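Local atomic coordinates of translation initiation factor eif-2b-like protein (Chaetomium thermophilum, PDB entry 4ZEO), a protein that serves as the delta subunit of the decameric eIF2B complex and probably takes part in guanine nucleotide exchange on eIF2 during translation initiation. Residues A[183-188]-A[211-216]; A[222-227]-A[359-364]; A[270-275]-A[292-297]; A[376-381]-A[386-391]. All blocks are in the same frame, centred on the assembly; numbering follows the deposited sequence.

Interaction 1: A[183-188]-A[211-216]; sequences LAFRKV and PQIEYL
The Phe185 ring meets Gln212, Ile213 and Leu216 obliquely with its outer carbons CE1 and CZ. The amide of Gln212 stands 82° from the ring plane, and what touches the ring is the aliphatic base of that side chain, CE1 of Phe185 lying 3.8 Å from CB of Gln212. Leu216 comes from the opposite direction and brings its CD1 to 4.1 Å from Phe185 CE1, while Ile213, crossing roughly at right angles, sets CG1 4.1 Å from Phe185 CZ. A long flat side chain suits this place because the axes of segments 183-188 and 211-216, which run roughly antiparallel (150°), approach to 12.1 Å and need a bridge. A bend at chi2 (-58°) turns the amide of Gln212 aside from the ring, to where OE1 accepts from His156 N and NE2 donates to Asp154 O and Val208 O. An alanine in place of Phe185 leaves Gln212 CB, Ile213 and Leu216 without their shared ring, and a gap would probably open between the helices. The contact joins helices 174-191 and 200-219 of the helical N-terminal domain, with Leu233 of helix 224-239 also against Phe185. No hydrogen bond crosses between the two segments, which implies that they are held by apolar burial, the glutamine spending its polarity on the loop before helix 157-168 and on a carbonyl of its own helix.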
loop_
_atom_site.group_PDB
_atom_site.type_symbol
_atom_site.label_atom_id
_atom_site.label_comp_id
_atom_site.label_asym_id
_atom_site.label_seq_id
_atom_site.Cartn_x
_atom_site.Cartn_y
_atom_site.Cartn_z
ATOM N N LEU A 183 3.306 14.188 1.262
ATOM C CA LEU A 183 2.846 15.519 0.883
ATOM C C LEU A 183 2.845 16.499 2.058
ATOM O O LEU A 183 3.182 17.664 1.888
ATOM C CB LEU A 183 1.448 15.454 0.277
ATOM C CG LEU A 183 1.344 14.805 -1.099
ATOM C CD1 LEU A 183 -0.111 14.716 -1.516
ATOM C CD2 LEU A 183 2.178 15.553 -2.130
ATOM N N ALA A 184 2.464 16.041 3.243
ATOM C CA ALA A 184 2.511 16.905 4.416
ATOM C C ALA A 184 3.960 17.272 4.735
ATOM O O ALA A 184 4.274 18.442 5.041
ATOM C CB ALA A 184 1.850 16.238 5.610
ATOM N N PHE A 185 4.835 16.271 4.661
ATOM C CA PHE A 185 6.270 16.482 4.875
ATOM C C PHE A 185 6.829 17.468 3.836
ATOM O O PHE A 185 7.739 18.252 4.097
ATOM C CB PHE A 185 7.049 15.165 4.777
ATOM C CG PHE A 185 6.926 14.294 5.986
ATOM C CD1 PHE A 185 6.191 14.705 7.095
ATOM C CD2 PHE A 185 7.611 13.088 6.054
ATOM C CE1 PHE A 185 6.112 13.895 8.230
ATOM C CE2 PHE A 185 7.535 12.283 7.193
ATOM C CZ PHE A 185 6.788 12.685 8.269
ATOM N N ARG A 186 6.280 17.405 2.637
ATOM C CA ARG A 186 6.698 18.294 1.590
ATOM C C ARG A 186 6.441 19.741 2.031
ATOM O O ARG A 186 7.293 20.623 1.872
ATOM C CB ARG A 186 5.963 17.942 0.302
ATOM C CG ARG A 186 6.665 18.377 -0.947
ATOM C CD ARG A 186 5.817 18.139 -2.170
ATOM N NE ARG A 186 6.539 18.533 -3.365
ATOM C CZ ARG A 186 6.576 19.787 -3.797
ATOM N NH1 ARG A 186 5.932 20.728 -3.118
ATOM N NH2 ARG A 186 7.245 20.101 -4.900
ATOM N N LYS A 187 5.270 19.961 2.620
ATOM C CA LYS A 187 4.888 21.272 3.119
ATOM C C LYS A 187 5.774 21.696 4.311
ATOM O O LYS A 187 6.147 22.860 4.444
ATOM C CB LYS A 187 3.416 21.252 3.520
ATOM C CG LYS A 187 2.445 21.309 2.359
ATOM C CD LYS A 187 1.019 21.388 2.867
ATOM C CE LYS A 187 -0.017 21.075 1.792
ATOM N NZ LYS A 187 -0.281 22.209 0.856
ATOM N N VAL A 188 6.126 20.734 5.160
ATOM C CA VAL A 188 6.988 20.990 6.316
ATOM C C VAL A 188 8.345 21.530 5.861
ATOM O O VAL A 188 8.840 22.516 6.404
ATOM C CB VAL A 188 7.181 19.712 7.157
ATOM C CG1 VAL A 188 8.239 19.912 8.226
ATOM C CG2 VAL A 188 5.867 19.278 7.764
ATOM N N PRO A 211 9.445 15.449 15.547
ATOM C CA PRO A 211 8.147 15.730 16.188
ATOM C C PRO A 211 6.932 15.380 15.314
ATOM O O PRO A 211 5.912 14.959 15.875
ATOM C CB PRO A 211 8.218 17.225 16.461
ATOM C CG PRO A 211 9.674 17.451 16.704
ATOM C CD PRO A 211 10.353 16.608 15.665
ATOM N N GLN A 212 7.025 15.550 13.995
ATOM C CA GLN A 212 5.935 15.144 13.099
ATOM C C GLN A 212 5.751 13.619 13.125
ATOM O O GLN A 212 4.642 13.112 13.183
ATOM C CB GLN A 212 6.184 15.611 11.650
ATOM C CG GLN A 212 6.833 16.967 11.515
ATOM C CD GLN A 212 6.057 18.099 12.169
ATOM O OE1 GLN A 212 4.825 18.080 12.245
ATOM N NE2 GLN A 212 6.790 19.077 12.696
ATOM N N ILE A 213 6.850 12.885 13.064
ATOM C CA ILE A 213 6.795 11.426 13.111
ATOM C C ILE A 213 6.191 10.934 14.430
ATOM O O ILE A 213 5.379 10.018 14.449
ATOM C CB ILE A 213 8.193 10.822 12.934
ATOM C CG1 ILE A 213 8.788 11.309 11.610
ATOM C CG2 ILE A 213 8.147 9.288 12.978
ATOM C CD1 ILE A 213 10.172 10.809 11.338
ATOM N N GLU A 214 6.582 11.558 15.527
ATOM C CA GLU A 214 6.090 11.162 16.830
ATOM C C GLU A 214 4.599 11.405 16.919
ATOM O O GLU A 214 3.863 10.597 17.488
ATOM C CB GLU A 214 6.799 11.938 17.953
ATOM C CG GLU A 214 8.169 11.384 18.331
ATOM C CD GLU A 214 8.907 12.234 19.365
ATOM O OE1 GLU A 214 10.137 12.411 19.229
ATOM O OE2 GLU A 214 8.257 12.703 20.330
ATOM N N TYR A 215 4.154 12.518 16.352
ATOM C CA TYR A 215 2.749 12.807 16.358
ATOM C C TYR A 215 1.956 11.782 15.544
ATOM O O TYR A 215 0.898 11.307 15.985
ATOM C CB TYR A 215 2.494 14.210 15.835
ATOM C CG TYR A 215 1.041 14.467 15.618
ATOM C CD1 TYR A 215 0.201 14.719 16.692
ATOM C CD2 TYR A 215 0.487 14.413 14.347
ATOM C CE1 TYR A 215 -1.144 14.945 16.504
ATOM C CE2 TYR A 215 -0.862 14.631 14.151
ATOM C CZ TYR A 215 -1.671 14.893 15.231
ATOM O OH TYR A 215 -3.014 15.108 15.038
ATOM N N LEU A 216 2.452 11.465 14.352
ATOM C CA LEU A 216 1.779 10.512 13.483
ATOM C C LEU A 216 1.701 9.114 14.106
ATOM O O LEU A 216 0.695 8.392 13.939
ATOM C CB LEU A 216 2.476 10.442 12.120
ATOM C CG LEU A 216 2.263 11.681 11.252
ATOM C CD1 LEU A 216 3.131 11.638 10.001
ATOM C CD2 LEU A 216 0.783 11.832 10.914
#

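Interaction 2: A[222-227]-A[359-364]; sequences MCFAMG and GEAIFA
Phe224, in the first turn of helix 224-239, packs against Ala361 and Phe363 beside a classic beta bulge, formed where Glu360 and Ala361 both face His369 on the neighbouring antiparallel strand. The contact thus joins the helical N-terminal domain to the small three-stranded sheet attached to the Rossmann-like domain. CB points toward segment 359-364, and with CG anti to the carbonyl carbon (chi1 -73°) the ring extends to Ala361. CG itself lies 4.2 Å from the methyl CB of Ala361, and CD2 comes closer to that same Ala361 CB, at 3.5 Å. The small methyl of Ala361 suits a place where the ring lies so near the strand. One atom further, CE2 has the carbonyl oxygen of Ile362 near the ring plane, at the edge, where an aromatic C-H is mildly positive. CE2 also lies 3.6 Å from CD1 of Phe363, an atom in the plane of the Phe224 ring, and at the tip CZ is 3.6 Å from Phe363 CE1. The two ring planes are 86° apart, yet the approach is oblique. His369 meets the Phe363 ring too, and Asp398 and Arg401 touch Phe224 from loops. Were a serine to stand at Phe224, Ala361 and Phe363 would probably lose the ring packed against them, leaving Phe363 to rely on His369 and Asn428. Cys223 occupies the N-cap position, and beyond it water 1 bridges the two segments, accepting from Ala225 N at 3.0 Å and donating to Glu360 O at 2.9 Å.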
loop_
_atom_site.group_PDB
_atom_site.type_symbol
_atom_site.label_atom_id
_atom_site.label_comp_id
_atom_site.label_asym_id
_atom_site.label_seq_id
_atom_site.Cartn_x
_atom_site.Cartn_y
_atom_site.Cartn_z
ATOM N N MET A 222 2.648 3.308 12.759
ATOM C CA MET A 222 3.026 3.499 11.372
ATOM C C MET A 222 3.169 2.182 10.611
ATOM O O MET A 222 3.666 1.197 11.150
ATOM C CB MET A 222 4.330 4.294 11.285
ATOM C CG MET A 222 4.216 5.711 11.794
ATOM S SD MET A 222 5.650 6.706 11.327
ATOM C CE MET A 222 6.965 5.524 11.611
ATOM N N CYS A 223 2.759 2.199 9.343
ATOM C CA CYS A 223 2.937 1.062 8.454
ATOM C C CYS A 223 4.405 0.990 7.951
ATOM O O CYS A 223 5.180 1.941 8.123
ATOM C CB CYS A 223 1.951 1.169 7.277
ATOM S SG CYS A 223 1.969 2.765 6.360
ATOM N N PHE A 224 4.787 -0.135 7.345
ATOM C CA PHE A 224 6.152 -0.300 6.838
ATOM C C PHE A 224 6.481 0.773 5.799
ATOM O O PHE A 224 7.609 1.275 5.763
ATOM C CB PHE A 224 6.342 -1.681 6.209
ATOM C CG PHE A 224 6.408 -2.793 7.201
ATOM C CD1 PHE A 224 6.615 -2.538 8.538
ATOM C CD2 PHE A 224 6.268 -4.104 6.799
ATOM C CE1 PHE A 224 6.663 -3.578 9.468
ATOM C CE2 PHE A 224 6.319 -5.142 7.730
ATOM C CZ PHE A 224 6.522 -4.859 9.066
ATOM N N ALA A 225 5.477 1.142 4.988
ATOM C CA ALA A 225 5.653 2.124 3.914
ATOM C C ALA A 225 6.156 3.462 4.452
ATOM O O ALA A 225 7.135 4.026 3.931
ATOM C CB ALA A 225 4.341 2.319 3.148
ATOM N N MET A 226 5.508 3.925 5.520
ATOM C CA MET A 226 5.907 5.135 6.209
ATOM C C MET A 226 7.278 4.953 6.851
ATOM O O MET A 226 8.137 5.819 6.747
ATOM C CB MET A 226 4.873 5.507 7.269
ATOM C CG MET A 226 3.583 6.061 6.703
ATOM S SD MET A 226 2.259 6.205 7.933
ATOM C CE MET A 226 2.910 7.582 8.888
ATOM N N GLY A 227 7.489 3.810 7.498
ATOM C CA GLY A 227 8.759 3.552 8.130
ATOM C C GLY A 227 9.885 3.593 7.109
ATOM O O GLY A 227 10.943 4.187 7.366
ATOM N N GLY A 359 -2.568 -6.489 0.076
ATOM C CA GLY A 359 -2.395 -6.394 1.512
ATOM C C GLY A 359 -1.924 -5.041 2.017
ATOM O O GLY A 359 -1.977 -4.035 1.318
ATOM N N GLU A 360 -1.504 -5.018 3.274
ATOM C CA GLU A 360 -0.944 -3.825 3.889
ATOM C C GLU A 360 0.589 -3.862 3.929
ATOM O O GLU A 360 1.233 -2.826 3.885
ATOM C CB GLU A 360 -1.481 -3.680 5.307
ATOM C CG GLU A 360 -2.892 -3.124 5.401
ATOM C CD GLU A 360 -3.229 -2.058 4.383
ATOM O OE1 GLU A 360 -3.906 -2.383 3.382
ATOM O OE2 GLU A 360 -2.862 -0.892 4.612
ATOM N N ALA A 361 1.168 -5.056 4.025
ATOM C CA ALA A 361 2.620 -5.184 4.116
ATOM C C ALA A 361 3.093 -6.590 3.825
ATOM O O ALA A 361 2.309 -7.549 3.855
ATOM C CB ALA A 361 3.116 -4.768 5.506
ATOM N N ILE A 362 4.392 -6.714 3.566
ATOM C CA ILE A 362 5.013 -8.026 3.474
ATOM C C ILE A 362 6.176 -8.066 4.443
ATOM O O ILE A 362 7.031 -7.184 4.452
ATOM C CB ILE A 362 5.460 -8.345 2.056
ATOM C CG1 ILE A 362 4.226 -8.376 1.157
ATOM C CG2 ILE A 362 6.199 -9.665 2.034
ATOM C CD1 ILE A 362 4.443 -8.914 -0.169
ATOM N N PHE A 363 6.167 -9.069 5.308
ATOM C CA PHE A 363 7.176 -9.190 6.346
ATOM C C PHE A 363 8.448 -9.781 5.768
ATOM O O PHE A 363 8.464 -10.280 4.639
ATOM C CB PHE A 363 6.656 -10.063 7.495
ATOM C CG PHE A 363 5.539 -9.439 8.279
ATOM C CD1 PHE A 363 5.793 -8.422 9.183
ATOM C CD2 PHE A 363 4.231 -9.850 8.092
ATOM C CE1 PHE A 363 4.766 -7.845 9.897
ATOM C CE2 PHE A 363 3.209 -9.273 8.792
ATOM C CZ PHE A 363 3.475 -8.269 9.698
ATOM N N ALA A 364 9.505 -9.731 6.569
ATOM C CA ALA A 364 10.821 -10.239 6.204
ATOM C C ALA A 364 10.790 -11.738 5.893
ATOM O O ALA A 364 11.544 -12.216 5.051
ATOM C CB ALA A 364 11.805 -9.942 7.310
HETATM O O HOH W 1 3.129 -0.727 4.657
#

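Interaction 3: A[270-275]-A[292-297]; sequences YVIARN and HRLVEK
Ile272 reaches across to Leu294 with its last methyl, CD1 to CD1 at 4.1 Å, the two side chains meeting at a slant. Each is carried there by a first torsion that puts the branch leading to CD1 anti to the carbonyl carbon (chi1 -70° in both), and branched aliphatic chains suit a position where Leu391 of strand 387-391 packs against both. One residue on, Ala273 turns its methyl toward helix 293-304 and lies 3.7 Å from CB of Lys297. The small side chain lets the backbones come close, the CA atoms of Ala273 and Lys297 being 5.6 Å apart. Lys297 offers only the root of its chain here. A bend at chi2 (-64°) carries the ammonium end away from the apolar contact toward Glu269, with which it makes a long, weak ion pair. Arg293 has firmer mates, in salt bridges to Glu269 and Glu393. The start of helix 293-304 is capped by His292, whose ND1 accepts from Leu294 N at 3.3 Å. The amide is tilted 19° from the imidazole plane, so the alignment with the ring is imperfect. NE2, on the same ring, is hydrogen-bonded to the carbonyl oxygen of Gly359, so both ring nitrogens have partners and the imidazole is held in its rotation. Between the two segments the chain passes through strand 285-289, and helix 293-304 then leads on to the adjacent parallel strand 310-314: the beta-alpha-beta crossover of a Rossmann-like domain, here packed against the end of the long helix 246-277.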
loop_
_atom_site.group_PDB
_atom_site.type_symbol
_atom_site.label_atom_id
_atom_site.label_comp_id
_atom_site.label_asym_id
_atom_site.label_seq_id
_atom_site.Cartn_x
_atom_site.Cartn_y
_atom_site.Cartn_z
ATOM N N TYR A 270 0.492 1.757 -11.676
ATOM C CA TYR A 270 0.285 1.495 -13.090
ATOM C C TYR A 270 1.026 0.233 -13.520
ATOM O O TYR A 270 0.456 -0.620 -14.176
ATOM C CB TYR A 270 0.758 2.683 -13.940
ATOM C CG TYR A 270 0.645 2.407 -15.406
ATOM C CD1 TYR A 270 -0.520 2.726 -16.101
ATOM C CD2 TYR A 270 1.678 1.774 -16.092
ATOM C CE1 TYR A 270 -0.642 2.448 -17.450
ATOM C CE2 TYR A 270 1.565 1.476 -17.422
ATOM C CZ TYR A 270 0.406 1.820 -18.104
ATOM O OH TYR A 270 0.314 1.533 -19.442
ATOM N N VAL A 271 2.298 0.131 -13.144
ATOM C CA VAL A 271 3.131 -0.980 -13.563
ATOM C C VAL A 271 2.622 -2.299 -13.006
ATOM O O VAL A 271 2.497 -3.269 -13.757
ATOM C CB VAL A 271 4.625 -0.766 -13.147
ATOM C CG1 VAL A 271 5.447 -2.055 -13.325
ATOM C CG2 VAL A 271 5.242 0.392 -13.919
ATOM N N ILE A 272 2.274 -2.330 -11.719
ATOM C CA ILE A 272 1.761 -3.559 -11.099
ATOM C C ILE A 272 0.452 -4.000 -11.769
ATOM O O ILE A 272 0.281 -5.171 -12.112
ATOM C CB ILE A 272 1.524 -3.382 -9.570
ATOM C CG1 ILE A 272 2.860 -3.269 -8.827
ATOM C CG2 ILE A 272 0.741 -4.558 -9.004
ATOM C CD1 ILE A 272 2.729 -2.823 -7.358
ATOM N N ALA A 273 -0.464 -3.063 -11.975
ATOM C CA ALA A 273 -1.756 -3.402 -12.583
ATOM C C ALA A 273 -1.541 -3.904 -14.005
ATOM O O ALA A 273 -2.138 -4.895 -14.419
ATOM C CB ALA A 273 -2.698 -2.211 -12.565
ATOM N N ARG A 274 -0.659 -3.239 -14.742
ATOM C CA ARG A 274 -0.394 -3.639 -16.114
ATOM C C ARG A 274 0.297 -4.998 -16.162
ATOM O O ARG A 274 -0.080 -5.875 -16.923
ATOM C CB ARG A 274 0.455 -2.598 -16.837
ATOM C CG ARG A 274 0.906 -3.078 -18.182
ATOM C CD ARG A 274 1.240 -1.927 -19.104
ATOM N NE ARG A 274 1.593 -2.416 -20.428
ATOM C CZ ARG A 274 1.887 -1.644 -21.471
ATOM N NH1 ARG A 274 1.872 -0.325 -21.362
ATOM N NH2 ARG A 274 2.200 -2.196 -22.629
ATOM N N ASN A 275 1.318 -5.172 -15.349
ATOM C CA ASN A 275 2.048 -6.424 -15.386
ATOM C C ASN A 275 1.216 -7.583 -14.814
ATOM O O ASN A 275 1.289 -8.697 -15.320
ATOM C CB ASN A 275 3.396 -6.249 -14.674
ATOM C CG ASN A 275 4.356 -5.392 -15.485
ATOM O OD1 ASN A 275 4.003 -4.920 -16.567
ATOM N ND2 ASN A 275 5.554 -5.156 -14.957
ATOM N N HIS A 292 -9.315 -4.530 -2.733
ATOM C CA HIS A 292 -7.976 -3.969 -2.682
ATOM C C HIS A 292 -7.724 -3.213 -3.979
ATOM O O HIS A 292 -7.927 -3.751 -5.072
ATOM C CB HIS A 292 -6.911 -5.055 -2.496
ATOM C CG HIS A 292 -5.585 -4.522 -2.035
ATOM N ND1 HIS A 292 -4.673 -3.942 -2.893
ATOM C CD2 HIS A 292 -5.021 -4.494 -0.803
ATOM C CE1 HIS A 292 -3.605 -3.572 -2.204
ATOM N NE2 HIS A 292 -3.795 -3.889 -0.936
ATOM N N ARG A 293 -7.208 -1.999 -3.850
ATOM C CA ARG A 293 -6.997 -1.108 -4.990
ATOM C C ARG A 293 -6.138 -1.723 -6.122
ATOM O O ARG A 293 -6.466 -1.590 -7.292
ATOM C CB ARG A 293 -6.356 0.190 -4.480
ATOM C CG ARG A 293 -5.933 1.187 -5.537
ATOM C CD ARG A 293 -5.084 2.312 -4.910
ATOM N NE ARG A 293 -4.118 1.731 -3.978
ATOM C CZ ARG A 293 -2.868 1.419 -4.301
ATOM N NH1 ARG A 293 -2.054 0.870 -3.400
ATOM N NH2 ARG A 293 -2.434 1.654 -5.533
ATOM N N LEU A 294 -5.052 -2.410 -5.781
ATOM C CA LEU A 294 -4.206 -3.006 -6.810
ATOM C C LEU A 294 -4.973 -4.092 -7.588
ATOM O O LEU A 294 -4.839 -4.192 -8.814
ATOM C CB LEU A 294 -2.934 -3.580 -6.198
ATOM C CG LEU A 294 -1.919 -2.576 -5.659
ATOM C CD1 LEU A 294 -0.690 -3.304 -5.147
ATOM C CD2 LEU A 294 -1.528 -1.579 -6.735
ATOM N N VAL A 295 -5.773 -4.896 -6.880
ATOM C CA VAL A 295 -6.575 -5.926 -7.525
ATOM C C VAL A 295 -7.620 -5.305 -8.456
ATOM O O VAL A 295 -7.769 -5.703 -9.603
ATOM C CB VAL A 295 -7.262 -6.830 -6.473
ATOM C CG1 VAL A 295 -8.275 -7.780 -7.125
ATOM C CG2 VAL A 295 -6.221 -7.586 -5.671
ATOM N N GLU A 296 -8.292 -4.279 -7.966
ATOM C CA GLU A 296 -9.282 -3.551 -8.748
ATOM C C GLU A 296 -8.694 -2.965 -10.038
ATOM O O GLU A 296 -9.297 -3.099 -11.111
ATOM C CB GLU A 296 -9.901 -2.439 -7.886
ATOM C CG GLU A 296 -10.961 -1.588 -8.575
ATOM C CD GLU A 296 -11.706 -0.705 -7.588
ATOM O OE1 GLU A 296 -11.602 -0.943 -6.365
ATOM O OE2 GLU A 296 -12.397 0.235 -8.024
ATOM N N LYS A 297 -7.524 -2.330 -9.922
ATOM C CA LYS A 297 -6.836 -1.726 -11.063
ATOM C C LYS A 297 -6.446 -2.762 -12.104
ATOM O O LYS A 297 -6.554 -2.522 -13.327
ATOM C CB LYS A 297 -5.571 -0.984 -10.616
ATOM C CG LYS A 297 -5.764 0.271 -9.769
ATOM C CD LYS A 297 -6.479 1.382 -10.466
ATOM C CE LYS A 297 -6.621 2.591 -9.521
ATOM N NZ LYS A 297 -7.350 3.744 -10.149
#

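Interaction 4: A[376-381]-A[386-391]; sequences DVAMAA and AKVIVL
Val388 and Ala381 form the apolar centre, with CG2 of Val388 3.6 Å from CB of Ala381. The valine uses both methyls: CG1, anti to the backbone N (chi1 175°), is 4.1 Å from CB of Ala378, one helical turn before Ala381, while CG2 also approaches the Ala378 carbonyl oxygen. The beta-branched residue is at home in a strand, and its forked side chain fits against two alanine methyls on the same side of the helix. Because those methyls are small, the helix can lie near the sheet, and the CA atoms of Ala378 and Val388 are 6.3 Å apart. Val355 and Leu357 of the adjoining strand enlarge this apolar layer, touching Ala381 and Val388 respectively. In the fold, helix 374-384 belongs to the connection between the parallel neighbours 354-358 and 387-391, a beta-alpha-beta unit of the Rossmann-like domain into which a short antiparallel excursion is inserted before the helix. Further out, Ala386 still faces the helix, its CB 4.1 Å from CB of Ala381, where the chain turns from helix to strand. At the polar edge the turn is tied by Ala386 N, which donates to Ala381 O at 3.0 Å. The N-H...O angle of 139° shows a bent bond, and the donor stands 34° out of the carbonyl plane. Ala378 O, the carbonyl that Val388 CG2 approaches, is hydrogen-bonded to the hydroxyl of Thr382, and Val388 N is hydrogen-bonded to the hydroxyl of Thr435, just before the neighbouring strand 436-438.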
loop_
_atom_site.group_PDB
_atom_site.type_symbol
_atom_site.label_atom_id
_atom_site.label_comp_id
_atom_site.label_asym_id
_atom_site.label_seq_id
_atom_site.Cartn_x
_atom_site.Cartn_y
_atom_site.Cartn_z
ATOM N N ASP A 376 -7.361 -17.301 4.986
ATOM C CA ASP A 376 -8.234 -18.449 4.746
ATOM C C ASP A 376 -8.394 -18.674 3.248
ATOM O O ASP A 376 -8.372 -19.818 2.787
ATOM C CB ASP A 376 -9.585 -18.258 5.431
ATOM C CG ASP A 376 -9.442 -18.048 6.913
ATOM O OD1 ASP A 376 -9.292 -19.035 7.653
ATOM O OD2 ASP A 376 -9.436 -16.890 7.351
ATOM N N VAL A 377 -8.535 -17.582 2.500
ATOM C CA VAL A 377 -8.649 -17.644 1.045
ATOM C C VAL A 377 -7.382 -18.234 0.401
ATOM O O VAL A 377 -7.474 -19.166 -0.404
ATOM C CB VAL A 377 -8.910 -16.243 0.450
ATOM C CG1 VAL A 377 -9.031 -16.306 -1.071
ATOM C CG2 VAL A 377 -10.169 -15.661 1.043
ATOM N N ALA A 378 -6.213 -17.716 0.788
ATOM C CA ALA A 378 -4.926 -18.209 0.285
ATOM C C ALA A 378 -4.668 -19.676 0.677
ATOM O O ALA A 378 -4.136 -20.454 -0.109
ATOM C CB ALA A 378 -3.783 -17.327 0.777
ATOM N N MET A 379 -5.002 -20.044 1.906
ATOM C CA MET A 379 -4.843 -21.431 2.331
ATOM C C MET A 379 -5.738 -22.390 1.539
ATOM O O MET A 379 -5.298 -23.469 1.126
ATOM C CB MET A 379 -5.138 -21.572 3.823
ATOM C CG MET A 379 -4.039 -20.999 4.729
ATOM S SD MET A 379 -4.285 -21.312 6.497
ATOM C CE MET A 379 -5.660 -20.224 6.829
ATOM N N ALA A 380 -6.991 -21.992 1.331
ATOM C CA ALA A 380 -7.949 -22.814 0.589
ATOM C C ALA A 380 -7.511 -23.011 -0.860
ATOM O O ALA A 380 -7.617 -24.097 -1.412
ATOM C CB ALA A 380 -9.345 -22.185 0.648
ATOM N N ALA A 381 -7.019 -21.941 -1.467
ATOM C CA ALA A 381 -6.548 -21.974 -2.837
ATOM C C ALA A 381 -5.278 -22.836 -2.987
ATOM O O ALA A 381 -5.185 -23.667 -3.907
ATOM C CB ALA A 381 -6.313 -20.564 -3.315
ATOM N N ALA A 386 -4.692 -24.048 -6.849
ATOM C CA ALA A 386 -4.888 -22.777 -7.510
ATOM C C ALA A 386 -3.726 -21.803 -7.249
ATOM O O ALA A 386 -3.130 -21.814 -6.170
ATOM C CB ALA A 386 -6.214 -22.164 -7.068
ATOM N N LYS A 387 -3.412 -20.964 -8.237
ATOM C CA LYS A 387 -2.369 -19.969 -8.072
ATOM C C LYS A 387 -2.809 -18.839 -7.132
ATOM O O LYS A 387 -3.934 -18.328 -7.217
ATOM C CB LYS A 387 -1.972 -19.382 -9.432
ATOM C CG LYS A 387 -0.706 -19.968 -10.017
ATOM C CD LYS A 387 -0.201 -19.171 -11.232
ATOM C CE LYS A 387 -1.035 -19.373 -12.472
ATOM N NZ LYS A 387 -0.759 -20.712 -13.074
ATOM N N VAL A 388 -1.912 -18.424 -6.244
ATOM C CA VAL A 388 -2.216 -17.308 -5.365
ATOM C C VAL A 388 -1.196 -16.226 -5.677
ATOM O O VAL A 388 -0.002 -16.385 -5.424
ATOM C CB VAL A 388 -2.203 -17.712 -3.864
ATOM C CG1 VAL A 388 -2.414 -16.486 -2.943
ATOM C CG2 VAL A 388 -3.263 -18.768 -3.588
ATOM N N ILE A 389 -1.678 -15.146 -6.280
ATOM C CA ILE A 389 -0.835 -14.029 -6.690
ATOM C C ILE A 389 -1.097 -12.849 -5.817
ATOM O O ILE A 389 -2.241 -12.367 -5.711
ATOM C CB ILE A 389 -1.080 -13.630 -8.159
ATOM C CG1 ILE A 389 -0.958 -14.873 -9.042
ATOM C CG2 ILE A 389 -0.082 -12.571 -8.620
ATOM C CD1 ILE A 389 -0.945 -14.571 -10.520
ATOM N N VAL A 390 -0.028 -12.373 -5.191
ATOM C CA VAL A 390 -0.121 -11.218 -4.318
ATOM C C VAL A 390 0.479 -10.010 -5.015
ATOM O O VAL A 390 1.580 -10.085 -5.565
ATOM C CB VAL A 390 0.592 -11.456 -2.979
ATOM C CG1 VAL A 390 0.714 -10.139 -2.189
ATOM C CG2 VAL A 390 -0.121 -12.538 -2.180
ATOM N N LEU A 391 -0.272 -8.913 -5.008
ATOM C CA LEU A 391 0.130 -7.641 -5.629
ATOM C C LEU A 391 0.519 -6.637 -4.558
ATOM O O LEU A 391 -0.269 -6.350 -3.648
ATOM C CB LEU A 391 -0.997 -7.071 -6.469
ATOM C CG LEU A 391 -1.673 -8.029 -7.457
ATOM C CD1 LEU A 391 -2.863 -7.359 -8.165
ATOM C CD2 LEU A 391 -0.647 -8.543 -8.468
#

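Overall arrangement
Along the chain, interaction 1 closes before interaction 2 opens, interaction 3 is nested within the loop closed by interaction 2, and interaction 4 comes last. Interaction 1 lies in the helical N-terminal domain; interaction 4 includes strand 387-391 of the parallel sheet, and interaction 3 lies on helices packed against that strand. The centres of interactions 1 and 4 lie about 37 Å apart, those of 3 and 4, which meet through Leu391, about 17 Å. Interaction 2 spans the two regions: Ile213 and Leu216 touch Met222 and Met226 on one side, and Gly359 O probably bonds to His292 NE2 (2.9 Å) on the other. This continuous chain of contacts probably helps fix the two domains relative to each other.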